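Local coordinates for conserved exported protein (PDB 3CLW), which is of unknown function but probably hydrolyses O-glycosyl bonds in the manner of family 30 glycoside hydrolases, at residues A[42-46]-A[111-115]; A[48-52]-A[62-68]; A[128-132]-A[197-201]; A[147-151]-A[200-206]. All blocks are in the same frame, centred on the assembly; numbering follows the deposited sequence.

Contact 1 of 4, residues A[42-46]-A[111-115]; sequences KEKIA and QWFMK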
loop_
_atom_site.group_PDB
_atom_site.type_symbol
_atom_site.label_atom_id
_atom_site.label_comp_id
_atom_site.label_asym_id
_atom_site.label_seq_id
_atom_site.Cartn_x
_atom_site.Cartn_y
_atom_site.Cartn_z
ATOM N N LYS A 42 -18.762 -10.179 5.630
ATOM C CA LYS A 42 -18.105 -8.963 6.164
ATOM C C LYS A 42 -17.006 -9.292 7.199
ATOM O O LYS A 42 -15.839 -8.813 7.106
ATOM C CB LYS A 42 -19.173 -8.125 6.885
ATOM C CG LYS A 42 -19.725 -7.024 6.084
ATOM C CD LYS A 42 -21.093 -6.606 6.517
ATOM C CE LYS A 42 -21.213 -5.974 7.865
ATOM N NZ LYS A 42 -22.317 -4.964 7.821
ATOM N N GLU A 43 -17.403 -10.092 8.198
ATOM C CA GLU A 43 -16.526 -10.447 9.314
ATOM C C GLU A 43 -15.359 -11.275 8.862
ATOM O O GLU A 43 -14.231 -11.059 9.305
ATOM C CB GLU A 43 -17.295 -11.192 10.391
ATOM C CG GLU A 43 -18.549 -10.472 10.725
ATOM C CD GLU A 43 -18.565 -9.861 12.085
ATOM O OE1 GLU A 43 -17.656 -9.055 12.410
ATOM O OE2 GLU A 43 -19.515 -10.204 12.839
ATOM N N LYS A 44 -15.646 -12.236 7.996
ATOM C CA LYS A 44 -14.622 -13.070 7.392
ATOM C C LYS A 44 -13.575 -12.246 6.609
ATOM O O LYS A 44 -12.384 -12.494 6.732
ATOM C CB LYS A 44 -15.276 -14.127 6.501
ATOM C CG LYS A 44 -14.321 -14.927 5.595
ATOM C CD LYS A 44 -13.396 -15.856 6.382
ATOM C CE LYS A 44 -13.275 -17.231 5.652
ATOM N NZ LYS A 44 -12.811 -18.347 6.562
ATOM N N ILE A 45 -14.034 -11.313 5.779
ATOM C CA ILE A 45 -13.117 -10.394 5.057
ATOM C C ILE A 45 -12.263 -9.637 6.091
ATOM O O ILE A 45 -11.047 -9.679 6.028
ATOM C CB ILE A 45 -13.893 -9.428 4.128
ATOM C CG1 ILE A 45 -14.518 -10.202 2.959
ATOM C CG2 ILE A 45 -12.995 -8.278 3.614
ATOM C CD1 ILE A 45 -15.520 -9.388 2.115
ATOM N N ALA A 46 -12.912 -9.022 7.074
ATOM C CA ALA A 46 -12.200 -8.322 8.140
ATOM C C ALA A 46 -11.138 -9.183 8.866
ATOM O O ALA A 46 -10.034 -8.692 9.176
ATOM C CB ALA A 46 -13.181 -7.736 9.135
ATOM N N GLN A 111 -16.978 3.106 7.208
ATOM C CA GLN A 111 -16.883 3.238 8.662
ATOM C C GLN A 111 -17.045 1.899 9.357
ATOM O O GLN A 111 -16.405 1.660 10.364
ATOM C CB GLN A 111 -17.877 4.247 9.220
ATOM C CG GLN A 111 -17.673 5.700 8.719
ATOM C CD GLN A 111 -18.642 6.642 9.374
ATOM O OE1 GLN A 111 -18.756 6.673 10.590
ATOM N NE2 GLN A 111 -19.367 7.388 8.586
ATOM N N TRP A 112 -17.886 1.018 8.814
ATOM C CA TRP A 112 -17.981 -0.357 9.316
ATOM C C TRP A 112 -16.593 -1.030 9.299
ATOM O O TRP A 112 -16.213 -1.652 10.264
ATOM C CB TRP A 112 -19.018 -1.219 8.525
ATOM C CG TRP A 112 -19.143 -2.550 9.166
ATOM C CD1 TRP A 112 -19.983 -2.888 10.210
ATOM C CD2 TRP A 112 -18.347 -3.710 8.901
ATOM N NE1 TRP A 112 -19.758 -4.193 10.593
ATOM C CE2 TRP A 112 -18.761 -4.719 9.807
ATOM C CE3 TRP A 112 -17.319 -3.997 7.988
ATOM C CZ2 TRP A 112 -18.196 -6.005 9.810
ATOM C CZ3 TRP A 112 -16.778 -5.267 7.981
ATOM C CH2 TRP A 112 -17.198 -6.248 8.916
ATOM N N PHE A 113 -15.888 -0.941 8.171
ATOM C CA PHE A 113 -14.524 -1.481 8.036
ATOM C C PHE A 113 -13.524 -0.915 9.038
ATOM O O PHE A 113 -12.721 -1.656 9.606
ATOM C CB PHE A 113 -13.992 -1.350 6.604
ATOM C CG PHE A 113 -14.316 -2.509 5.774
ATOM C CD1 PHE A 113 -15.506 -2.547 5.043
ATOM C CD2 PHE A 113 -13.486 -3.608 5.779
ATOM C CE1 PHE A 113 -15.851 -3.668 4.322
ATOM C CE2 PHE A 113 -13.812 -4.724 5.053
ATOM C CZ PHE A 113 -15.002 -4.758 4.323
ATOM N N MET A 114 -13.580 0.392 9.271
ATOM C CA MET A 114 -12.770 1.008 10.365
ATOM C C MET A 114 -13.064 0.338 11.701
ATOM O O MET A 114 -12.146 -0.058 12.417
ATOM C CB MET A 114 -12.992 2.522 10.437
ATOM C CG MET A 114 -12.539 3.293 9.164
ATOM S SD MET A 114 -12.874 5.080 9.175
ATOM C CE MET A 114 -11.769 5.584 10.486
ATOM N N LYS A 115 -14.345 0.214 12.038
ATOM C CA LYS A 115 -14.753 -0.402 13.289
ATOM C C LYS A 115 -14.311 -1.868 13.396
ATOM O O LYS A 115 -13.859 -2.293 14.433
ATOM C CB LYS A 115 -16.263 -0.234 13.556
#

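Contact 2 of 4, residues A[48-52]-A[62-68]; sequences LLFKR and GMALTNW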
loop_
_atom_site.group_PDB
_atom_site.type_symbol
_atom_site.label_atom_id
_atom_site.label_comp_id
_atom_site.label_asym_id
_atom_site.label_seq_id
_atom_site.Cartn_x
_atom_site.Cartn_y
_atom_site.Cartn_z
ATOM N N LEU A 48 -9.526 -11.831 7.434
ATOM C CA LEU A 48 -8.430 -12.041 6.442
ATOM C C LEU A 48 -7.498 -10.830 6.347
ATOM O O LEU A 48 -6.313 -10.978 6.083
ATOM C CB LEU A 48 -8.975 -12.385 5.039
ATOM C CG LEU A 48 -9.641 -13.786 4.872
ATOM C CD1 LEU A 48 -10.629 -13.814 3.700
ATOM C CD2 LEU A 48 -8.615 -14.897 4.751
ATOM N N LEU A 49 -8.049 -9.646 6.624
ATOM C CA LEU A 49 -7.318 -8.379 6.457
ATOM C C LEU A 49 -6.510 -7.999 7.693
ATOM O O LEU A 49 -5.364 -7.614 7.567
ATOM C CB LEU A 49 -8.304 -7.265 6.125
ATOM C CG LEU A 49 -9.047 -7.332 4.799
ATOM C CD1 LEU A 49 -9.959 -6.125 4.558
ATOM C CD2 LEU A 49 -8.064 -7.426 3.689
ATOM N N PHE A 50 -7.112 -8.152 8.882
ATOM C CA PHE A 50 -6.651 -7.465 10.095
ATOM C C PHE A 50 -6.249 -8.342 11.276
ATOM O O PHE A 50 -5.457 -7.898 12.111
ATOM C CB PHE A 50 -7.724 -6.486 10.586
ATOM C CG PHE A 50 -8.169 -5.522 9.545
ATOM C CD1 PHE A 50 -7.225 -4.702 8.881
ATOM C CD2 PHE A 50 -9.521 -5.422 9.208
ATOM C CE1 PHE A 50 -7.628 -3.811 7.892
ATOM C CE2 PHE A 50 -9.948 -4.519 8.227
ATOM C CZ PHE A 50 -8.990 -3.704 7.566
ATOM N N LYS A 51 -6.799 -9.553 11.353
ATOM C CA LYS A 51 -6.755 -10.310 12.598
ATOM C C LYS A 51 -5.446 -11.082 12.689
ATOM O O LYS A 51 -5.157 -11.920 11.855
ATOM C CB LYS A 51 -7.978 -11.244 12.714
ATOM C CG LYS A 51 -8.165 -11.877 14.088
ATOM C CD LYS A 51 -9.464 -12.647 14.136
ATOM C CE LYS A 51 -9.754 -13.222 15.509
ATOM N NZ LYS A 51 -11.082 -13.928 15.487
ATOM N N ARG A 52 -4.634 -10.754 13.682
ATOM C CA ARG A 52 -3.342 -11.413 13.826
ATOM C C ARG A 52 -3.471 -12.625 14.780
ATOM O O ARG A 52 -3.138 -12.543 15.957
ATOM C CB ARG A 52 -2.266 -10.408 14.299
ATOM C CG ARG A 52 -0.842 -10.703 13.806
ATOM C CD ARG A 52 -0.173 -11.778 14.618
ATOM N NE ARG A 52 1.132 -12.141 14.072
ATOM C CZ ARG A 52 1.964 -13.001 14.649
ATOM N NH1 ARG A 52 1.619 -13.600 15.775
ATOM N NH2 ARG A 52 3.107 -13.310 14.066
ATOM N N GLY A 62 -4.604 -14.796 8.088
ATOM C CA GLY A 62 -4.717 -13.698 7.133
ATOM C C GLY A 62 -3.467 -12.840 7.037
ATOM O O GLY A 62 -2.406 -13.222 7.529
ATOM N N MET A 63 -3.604 -11.687 6.389
ATOM C CA MET A 63 -2.484 -10.752 6.250
ATOM C C MET A 63 -2.108 -10.056 7.565
ATOM O O MET A 63 -0.960 -9.689 7.738
ATOM C CB MET A 63 -2.798 -9.709 5.183
ATOM C CG MET A 63 -2.449 -10.113 3.722
ATOM S SD MET A 63 -3.124 -9.006 2.460
ATOM C CE MET A 63 -2.326 -9.650 1.124
ATOM N N ALA A 64 -3.083 -9.880 8.462
ATOM C CA ALA A 64 -2.959 -9.042 9.649
ATOM C C ALA A 64 -2.264 -7.704 9.302
ATOM O O ALA A 64 -1.240 -7.358 9.879
ATOM C CB ALA A 64 -2.212 -9.767 10.780
ATOM N N LEU A 65 -2.839 -6.983 8.341
ATOM C CA LEU A 65 -2.390 -5.655 7.985
ATOM C C LEU A 65 -2.349 -4.717 9.180
ATOM O O LEU A 65 -3.132 -4.845 10.136
ATOM C CB LEU A 65 -3.280 -5.059 6.905
ATOM C CG LEU A 65 -3.317 -5.807 5.577
ATOM C CD1 LEU A 65 -4.415 -5.216 4.790
ATOM C CD2 LEU A 65 -1.964 -5.732 4.825
ATOM N N THR A 66 -1.434 -3.749 9.100
ATOM C CA THR A 66 -1.153 -2.908 10.232
ATOM C C THR A 66 -1.332 -1.425 9.945
ATOM O O THR A 66 -0.986 -0.588 10.782
ATOM C CB THR A 66 0.268 -3.211 10.798
ATOM O OG1 THR A 66 1.180 -3.347 9.717
ATOM C CG2 THR A 66 0.258 -4.508 11.595
ATOM N N ASN A 67 -1.838 -1.108 8.759
ATOM C CA ASN A 67 -2.399 0.200 8.428
ATOM C C ASN A 67 -3.605 -0.102 7.537
ATOM O O ASN A 67 -3.702 -1.222 6.988
ATOM C CB ASN A 67 -1.376 1.085 7.697
ATOM C CG ASN A 67 -1.961 2.444 7.249
ATOM O OD1 ASN A 67 -2.253 3.325 8.062
ATOM N ND2 ASN A 67 -2.108 2.614 5.957
ATOM N N TRP A 68 -4.531 0.848 7.423
ATOM C CA TRP A 68 -5.701 0.713 6.514
ATOM C C TRP A 68 -5.925 2.057 5.842
ATOM O O TRP A 68 -5.969 3.086 6.530
ATOM C CB TRP A 68 -6.958 0.293 7.286
ATOM C CG TRP A 68 -8.246 0.047 6.462
ATOM C CD1 TRP A 68 -9.465 0.677 6.619
ATOM C CD2 TRP A 68 -8.433 -0.926 5.430
ATOM N NE1 TRP A 68 -10.394 0.156 5.755
ATOM C CE2 TRP A 68 -9.790 -0.837 5.009
ATOM C CE3 TRP A 68 -7.584 -1.862 4.807
ATOM C CZ2 TRP A 68 -10.311 -1.635 3.965
ATOM C CZ3 TRP A 68 -8.106 -2.670 3.773
ATOM C CH2 TRP A 68 -9.462 -2.543 3.365
HETATM O O HOH W 1 -3.187 -6.422 12.327
HETATM O O HOH W 2 -5.277 -11.534 9.321
#

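Contact 3 of 4, residues A[128-132]-A[197-201]; sequences FTNSA and QEGSF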
loop_
_atom_site.group_PDB
_atom_site.type_symbol
_atom_site.label_atom_id
_atom_site.label_comp_id
_atom_site.label_asym_id
_atom_site.label_seq_id
_atom_site.Cartn_x
_atom_site.Cartn_y
_atom_site.Cartn_z
ATOM N N PHE A 128 -7.163 9.277 2.615
ATOM C CA PHE A 128 -6.693 9.745 1.309
ATOM C C PHE A 128 -7.851 10.218 0.439
ATOM O O PHE A 128 -8.959 9.698 0.554
ATOM C CB PHE A 128 -5.787 8.720 0.564
ATOM C CG PHE A 128 -6.531 7.561 -0.076
ATOM C CD1 PHE A 128 -6.891 6.440 0.665
ATOM C CD2 PHE A 128 -6.866 7.597 -1.426
ATOM C CE1 PHE A 128 -7.575 5.341 0.057
ATOM C CE2 PHE A 128 -7.572 6.542 -2.018
ATOM C CZ PHE A 128 -7.915 5.401 -1.267
ATOM N N THR A 129 -7.568 11.218 -0.403
ATOM C CA THR A 129 -8.499 11.756 -1.373
ATOM C C THR A 129 -7.943 11.640 -2.794
ATOM O O THR A 129 -6.710 11.764 -3.038
ATOM C CB THR A 129 -8.826 13.249 -1.132
ATOM O OG1 THR A 129 -7.616 13.963 -0.785
ATOM C CG2 THR A 129 -9.851 13.412 -0.050
ATOM N N ASN A 130 -8.897 11.394 -3.700
ATOM C CA ASN A 130 -8.734 11.352 -5.125
ATOM C C ASN A 130 -9.208 12.641 -5.789
ATOM O O ASN A 130 -8.894 12.913 -6.947
ATOM C CB ASN A 130 -9.536 10.197 -5.691
ATOM C CG ASN A 130 -8.848 8.900 -5.495
ATOM O OD1 ASN A 130 -7.604 8.841 -5.457
ATOM N ND2 ASN A 130 -9.632 7.838 -5.345
ATOM N N SER A 131 -9.961 13.430 -5.050
ATOM C CA SER A 131 -10.363 14.740 -5.528
ATOM C C SER A 131 -10.791 15.529 -4.315
ATOM O O SER A 131 -11.150 14.944 -3.266
ATOM C CB SER A 131 -11.523 14.624 -6.555
ATOM O OG SER A 131 -12.226 15.851 -6.751
ATOM N N ALA A 132 -10.734 16.852 -4.454
ATOM C CA ALA A 132 -11.346 17.769 -3.511
ATOM C C ALA A 132 -12.837 17.678 -3.751
ATOM O O ALA A 132 -13.253 17.245 -4.817
ATOM C CB ALA A 132 -10.814 19.205 -3.735
ATOM N N GLN A 197 -13.612 7.276 -12.570
ATOM C CA GLN A 197 -12.945 7.433 -11.288
ATOM C C GLN A 197 -12.688 8.916 -10.981
ATOM O O GLN A 197 -12.383 9.686 -11.890
ATOM C CB GLN A 197 -11.578 6.759 -11.415
ATOM C CG GLN A 197 -11.003 6.435 -10.154
ATOM C CD GLN A 197 -9.501 6.239 -10.217
ATOM O OE1 GLN A 197 -8.984 5.537 -11.073
ATOM N NE2 GLN A 197 -8.812 6.790 -9.233
ATOM N N GLU A 198 -12.761 9.282 -9.700
ATOM C CA GLU A 198 -12.305 10.584 -9.200
ATOM C C GLU A 198 -10.796 10.774 -9.393
ATOM O O GLU A 198 -10.015 9.832 -9.266
ATOM C CB GLU A 198 -12.627 10.726 -7.713
ATOM C CG GLU A 198 -14.109 10.642 -7.374
ATOM C CD GLU A 198 -14.405 10.748 -5.889
ATOM O OE1 GLU A 198 -15.603 10.946 -5.544
ATOM O OE2 GLU A 198 -13.455 10.640 -5.058
ATOM N N GLY A 199 -10.377 12.000 -9.695
ATOM C CA GLY A 199 -8.950 12.257 -9.897
ATOM C C GLY A 199 -8.613 13.703 -10.139
ATOM O O GLY A 199 -9.487 14.523 -10.458
ATOM N N SER A 200 -7.337 14.020 -9.953
ATOM C CA SER A 200 -6.750 15.281 -10.415
ATOM C C SER A 200 -5.232 15.246 -10.622
ATOM O O SER A 200 -4.471 14.798 -9.766
ATOM C CB SER A 200 -7.098 16.464 -9.506
ATOM O OG SER A 200 -6.668 17.683 -10.141
ATOM N N PHE A 201 -4.818 15.739 -11.781
ATOM C CA PHE A 201 -3.451 16.186 -12.020
ATOM C C PHE A 201 -3.087 17.225 -10.964
ATOM O O PHE A 201 -3.956 17.923 -10.459
ATOM C CB PHE A 201 -3.365 16.821 -13.419
ATOM C CG PHE A 201 -2.019 17.426 -13.737
ATOM C CD1 PHE A 201 -0.933 16.610 -14.065
ATOM C CD2 PHE A 201 -1.838 18.799 -13.718
ATOM C CE1 PHE A 201 0.298 17.160 -14.369
ATOM C CE2 PHE A 201 -0.593 19.356 -14.025
ATOM C CZ PHE A 201 0.467 18.531 -14.352
HETATM O O HOH W 3 -12.271 8.093 -5.055
HETATM O O HOH W 4 -11.708 10.939 -2.919
HETATM O O HOH W 5 -7.054 9.201 -8.855
HETATM O O HOH W 6 -10.704 16.580 -9.260
#

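Contact 4 of 4, residues A[147-151]-A[200-206]; sequences QDCIN and SFATKAD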
loop_
_atom_site.group_PDB
_atom_site.type_symbol
_atom_site.label_atom_id
_atom_site.label_comp_id
_atom_site.label_asym_id
_atom_site.label_seq_id
_atom_site.Cartn_x
_atom_site.Cartn_y
_atom_site.Cartn_z
ATOM N N GLN A 147 -5.519 19.487 -17.915
ATOM C CA GLN A 147 -4.294 19.183 -17.233
ATOM C C GLN A 147 -3.415 20.429 -16.935
ATOM O O GLN A 147 -2.196 20.328 -16.933
ATOM C CB GLN A 147 -3.514 18.119 -17.995
ATOM C CG GLN A 147 -2.604 17.349 -17.082
ATOM C CD GLN A 147 -1.759 16.346 -17.809
ATOM O OE1 GLN A 147 -1.632 16.413 -19.022
ATOM N NE2 GLN A 147 -1.157 15.409 -17.069
ATOM N N ASP A 148 -4.027 21.578 -16.632
ATOM C CA ASP A 148 -3.239 22.812 -16.374
ATOM C C ASP A 148 -2.549 22.822 -15.016
ATOM O O ASP A 148 -1.372 23.179 -14.900
ATOM C CB ASP A 148 -4.118 24.058 -16.503
ATOM C CG ASP A 148 -4.760 24.182 -17.876
ATOM O OD1 ASP A 148 -4.225 23.602 -18.870
ATOM O OD2 ASP A 148 -5.804 24.856 -17.954
ATOM N N CYS A 149 -3.308 22.411 -14.003
ATOM C CA CYS A 149 -2.901 22.356 -12.618
ATOM C C CYS A 149 -4.044 21.632 -11.905
ATOM O O CYS A 149 -4.965 21.122 -12.539
ATOM C CB CYS A 149 -2.751 23.766 -12.049
ATOM S SG CYS A 149 -4.265 24.755 -12.133
ATOM N N ILE A 150 -3.978 21.621 -10.579
ATOM C CA ILE A 150 -4.917 20.914 -9.718
ATOM C C ILE A 150 -6.331 21.363 -10.022
ATOM O O ILE A 150 -6.572 22.555 -10.227
ATOM C CB ILE A 150 -4.553 21.153 -8.234
ATOM C CG1 ILE A 150 -5.320 20.191 -7.301
ATOM C CG2 ILE A 150 -4.674 22.676 -7.868
ATOM C CD1 ILE A 150 -4.788 20.131 -5.867
ATOM N N ASN A 151 -7.259 20.402 -10.097
ATOM C CA ASN A 151 -8.673 20.730 -10.238
ATOM C C ASN A 151 -9.255 21.184 -8.876
ATOM O O ASN A 151 -10.077 20.482 -8.259
ATOM C CB ASN A 151 -9.457 19.548 -10.838
ATOM C CG ASN A 151 -10.936 19.852 -11.036
ATOM O OD1 ASN A 151 -11.310 20.951 -11.476
ATOM N ND2 ASN A 151 -11.797 18.871 -10.718
ATOM N N SER A 200 -7.337 14.020 -9.953
ATOM C CA SER A 200 -6.750 15.281 -10.415
ATOM C C SER A 200 -5.232 15.246 -10.622
ATOM O O SER A 200 -4.471 14.798 -9.766
ATOM C CB SER A 200 -7.098 16.464 -9.506
ATOM O OG SER A 200 -6.668 17.683 -10.141
ATOM N N PHE A 201 -4.818 15.739 -11.781
ATOM C CA PHE A 201 -3.451 16.186 -12.020
ATOM C C PHE A 201 -3.087 17.225 -10.964
ATOM O O PHE A 201 -3.956 17.923 -10.459
ATOM C CB PHE A 201 -3.365 16.821 -13.419
ATOM C CG PHE A 201 -2.019 17.426 -13.737
ATOM C CD1 PHE A 201 -0.933 16.610 -14.065
ATOM C CD2 PHE A 201 -1.838 18.799 -13.718
ATOM C CE1 PHE A 201 0.298 17.160 -14.369
ATOM C CE2 PHE A 201 -0.593 19.356 -14.025
ATOM C CZ PHE A 201 0.467 18.531 -14.352
ATOM N N ALA A 202 -1.821 17.329 -10.619
ATOM C CA ALA A 202 -1.382 18.464 -9.813
ATOM C C ALA A 202 0.108 18.720 -10.004
ATOM O O ALA A 202 0.868 17.779 -10.209
ATOM C CB ALA A 202 -1.718 18.263 -8.295
ATOM N N THR A 203 0.504 19.987 -9.920
ATOM C CA THR A 203 1.907 20.370 -10.054
ATOM C C THR A 203 2.593 20.385 -8.674
ATOM O O THR A 203 1.917 20.306 -7.640
ATOM C CB THR A 203 2.073 21.774 -10.693
ATOM O OG1 THR A 203 1.679 22.759 -9.743
ATOM C CG2 THR A 203 1.237 21.931 -11.980
ATOM N N LYS A 204 3.922 20.467 -8.664
ATOM C CA LYS A 204 4.633 20.560 -7.397
ATOM C C LYS A 204 4.233 21.830 -6.648
ATOM O O LYS A 204 4.155 21.813 -5.415
ATOM C CB LYS A 204 6.145 20.457 -7.553
ATOM C CG LYS A 204 6.595 19.111 -8.062
ATOM C CD LYS A 204 8.099 18.992 -8.034
ATOM C CE LYS A 204 8.811 19.776 -9.162
ATOM N NZ LYS A 204 8.336 19.334 -10.488
ATOM N N ALA A 205 3.941 22.910 -7.380
ATOM C CA ALA A 205 3.432 24.113 -6.723
ATOM C C ALA A 205 2.116 23.825 -6.009
ATOM O O ALA A 205 1.903 24.283 -4.889
ATOM C CB ALA A 205 3.306 25.298 -7.701
ATOM N N ASP A 206 1.243 23.057 -6.653
ATOM C CA ASP A 206 -0.023 22.625 -6.054
ATOM C C ASP A 206 0.231 21.789 -4.791
ATOM O O ASP A 206 -0.328 22.049 -3.739
ATOM C CB ASP A 206 -0.842 21.837 -7.077
ATOM C CG ASP A 206 -1.191 22.665 -8.324
ATOM O OD1 ASP A 206 -1.361 23.908 -8.219
ATOM O OD2 ASP A 206 -1.297 22.071 -9.420
#

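Contact 1 of 4, residues A[42-46]-A[111-115]
Lys42 lays its side chain over one face of the Trp112 indole, and two interactions follow from that. The first is a cation-pi contact: NZ of Lys42 stands 3.9 Å from the centroid of the five-membered ring of Trp112, 12° off the ring normal. The second is a CH-pi contact, with Lys42 CE 3.6 Å from the same centroid. Bends at chi3 and chi4 carry the lysine across the ring, while its CB rests 3.4 Å from CH2 of Trp112. NZ is also hydrogen-bonded to the carbonyl of Gly34, so the indole shares this ammonium group.

Apolar packing adds two further contacts. CG2 of Ile45 meets Phe113 at the ring edge, 3.9 Å from CE2, and Ala46 CB approaches Trp112 CH2 at 4.3 Å. Glu43 adds a lesser contact, its carboxylate plane turned 68° from the indole, and OE1 forms a salt bridge with Arg120.

The two helical segments pass with their axes 10.8 Å apart and a signed crossing angle of -56°, a spacing filled largely by Trp112 and Phe113. Helix 39-50 thus packs on helix 108-119 within the TIM-barrel-clan domain, with Ile33 of helix 30-36 touching Ile45 and Phe113 and Ile387 of strand 386-389 against Ile45.

Contact 2 of 4, residues A[48-52]-A[62-68]
Phe50 drives the edge of its ring into the face of Trp68 in a T-shaped stack, the planes 89° apart and the Phe50 and Trp68 six-membered ring centroids separated by 5.1 Å. The atom at the point of entry is CZ of Phe50, 3.5 Å from Trp68 CD2 and displaced toward the rim of the indole. The first torsion of Phe50 (chi1 -54°) sets CG opposite the carbonyl carbon; although its CB points away from segment 62-68, the ring still reaches the tryptophan. Trp68 answers with a CB directed toward the helix end. Leu49 comes to the same indole obliquely, CD1 lying 3.8 Å from Trp68 CH2, while its CB covers one face of the Phe50 ring. Phe113 of helix 108-119 packs against both Leu49 and Trp68.

The loop after helix 39-50 brings residues 62-64 alongside its last turn, running in the same direction, before strand 68-71, which pairs in parallel with strand 125-128 in the TIM-barrel-clan domain. Two carbonyls of the last helical turn accept from this loop: Met63 N donates to Leu48 O at 2.8 Å, and Leu65 N to Leu49 O at 2.7 Å. Leu65 CB and CG also lie beside Leu49 O.

One water donates to both Phe50 O and Leu65 O, bridging the two backbones. Past the end of the helix, Ala64 CB sits 3.5 Å from Arg52 CG; the arginine chain bends at chi2 and then leads away, its NE bonding the carbonyl of Phe401.

Contact 3 of 4, residues A[128-132]-A[197-201]
Asn130 overlaps Glu198 through its CB, which lies 3.7 Å from Glu198 CB and 3.6 Å from Glu198 O. Beyond CB the asparagine amide crosses the end of Gln197 at about a right angle, the two amide planes 64° apart, and the nearest approach, Asn130 ND2 to Gln197 NE2 at 4.1 Å, is loose. On the backbone side the carbonyl of Asn130 meets Gly199, whose CA stands 3.0 Å from Asn130 O in a CA-H...O contact. The angle at the hydrogen is 124°, well short of straight.

Both segments belong to loops that follow parallel strands: residues 128-132 come after strand 125-128, and residues 197-201 after strand 178-182, two strands that pair with each other in a domain of the TIM-barrel clan.

Direct polar bonds between the segments are replaced by water. Glu198 reaches out with its chain extended beyond CG, and OE2 accepts from two waters. One of them accepts from Asn130 ND2 at 2.7 Å and the other from Asn130 N at 3.0 Å, which ties the asparagine at both backbone and side chain to a single carboxylate oxygen. The other oxygen, OE1, is held by the hydroxyls of Thr92 and Ser76. A further water donates to Ser131 OG and Gly199 O, while Ser131 OG itself donates to Ala132 O at 2.6 Å, in the carbonyl plane on a lone pair.

Contact 4 of 4, residues A[147-151]-A[200-206]
Asp206 leans on Ile150 from its first side-chain atom: CB lies 3.9 Å from Ile150 CB, and the two side chains run alongside one another in opposite senses. CG of Asp206 lies anti to its carbonyl carbon (chi1 -61°), which turns the carboxylate back toward Thr203 N and sets CG 3.5 Å from the CG2 branch of Ile150; OD1 stays beside the same methyl. At the tip, OD2 accepts two backbone N-H groups from opposite faces of the carboxylate plane. Ile150 N bonds it at 3.0 Å, meeting it 57° out of that plane, whereas Thr203 N approaches on the anti side at 2.8 Å with an almost straight N-H...O angle of 175°. Two donors on one oxygen should help keep the carboxylate from rotating and would probably favour its charged form.

Other bonds join 147-151 to Ser200 and Phe201. Ser200 OG accepts from Asn151 N, 2.8 Å away and nearly in line, and the carbonyl O of Phe201 takes a CA-H...O contact from Ile150. Gln147 lies across one face of the Phe201 ring, its CG 3.6 Å from the ring centroid in a CH-pi contact.

Asp206 N in turn donates to Thr203 OG1 at the N-cap position. The reciprocal bonds of Thr203 and Asp206 are those of a capping box, which opens helix 204-221 and here also anchors the loop preceding helix 157-173.

Overall arrangement
From the N terminus, helix 39-50 serves two contacts. Contact 2 closes the short loop between its end and strand 68-71, and lies wholly within the longer span that contact 1 closes by joining the same helix to helix 108-119; the two touch through Phe113. The chain then passes strand 125-128 and opens contacts 3 and 4 in series with the first pair. Contact 4 opens later than contact 3 and ends on the same stretch, sharing Ser200 and Phe201 and running on to Asp206. They tie the loop after strand 125-128 to the loop after strand 178-182 and the start of helix 204-221. Contacts 2 and 4 lie on opposite sides of the chain's centre.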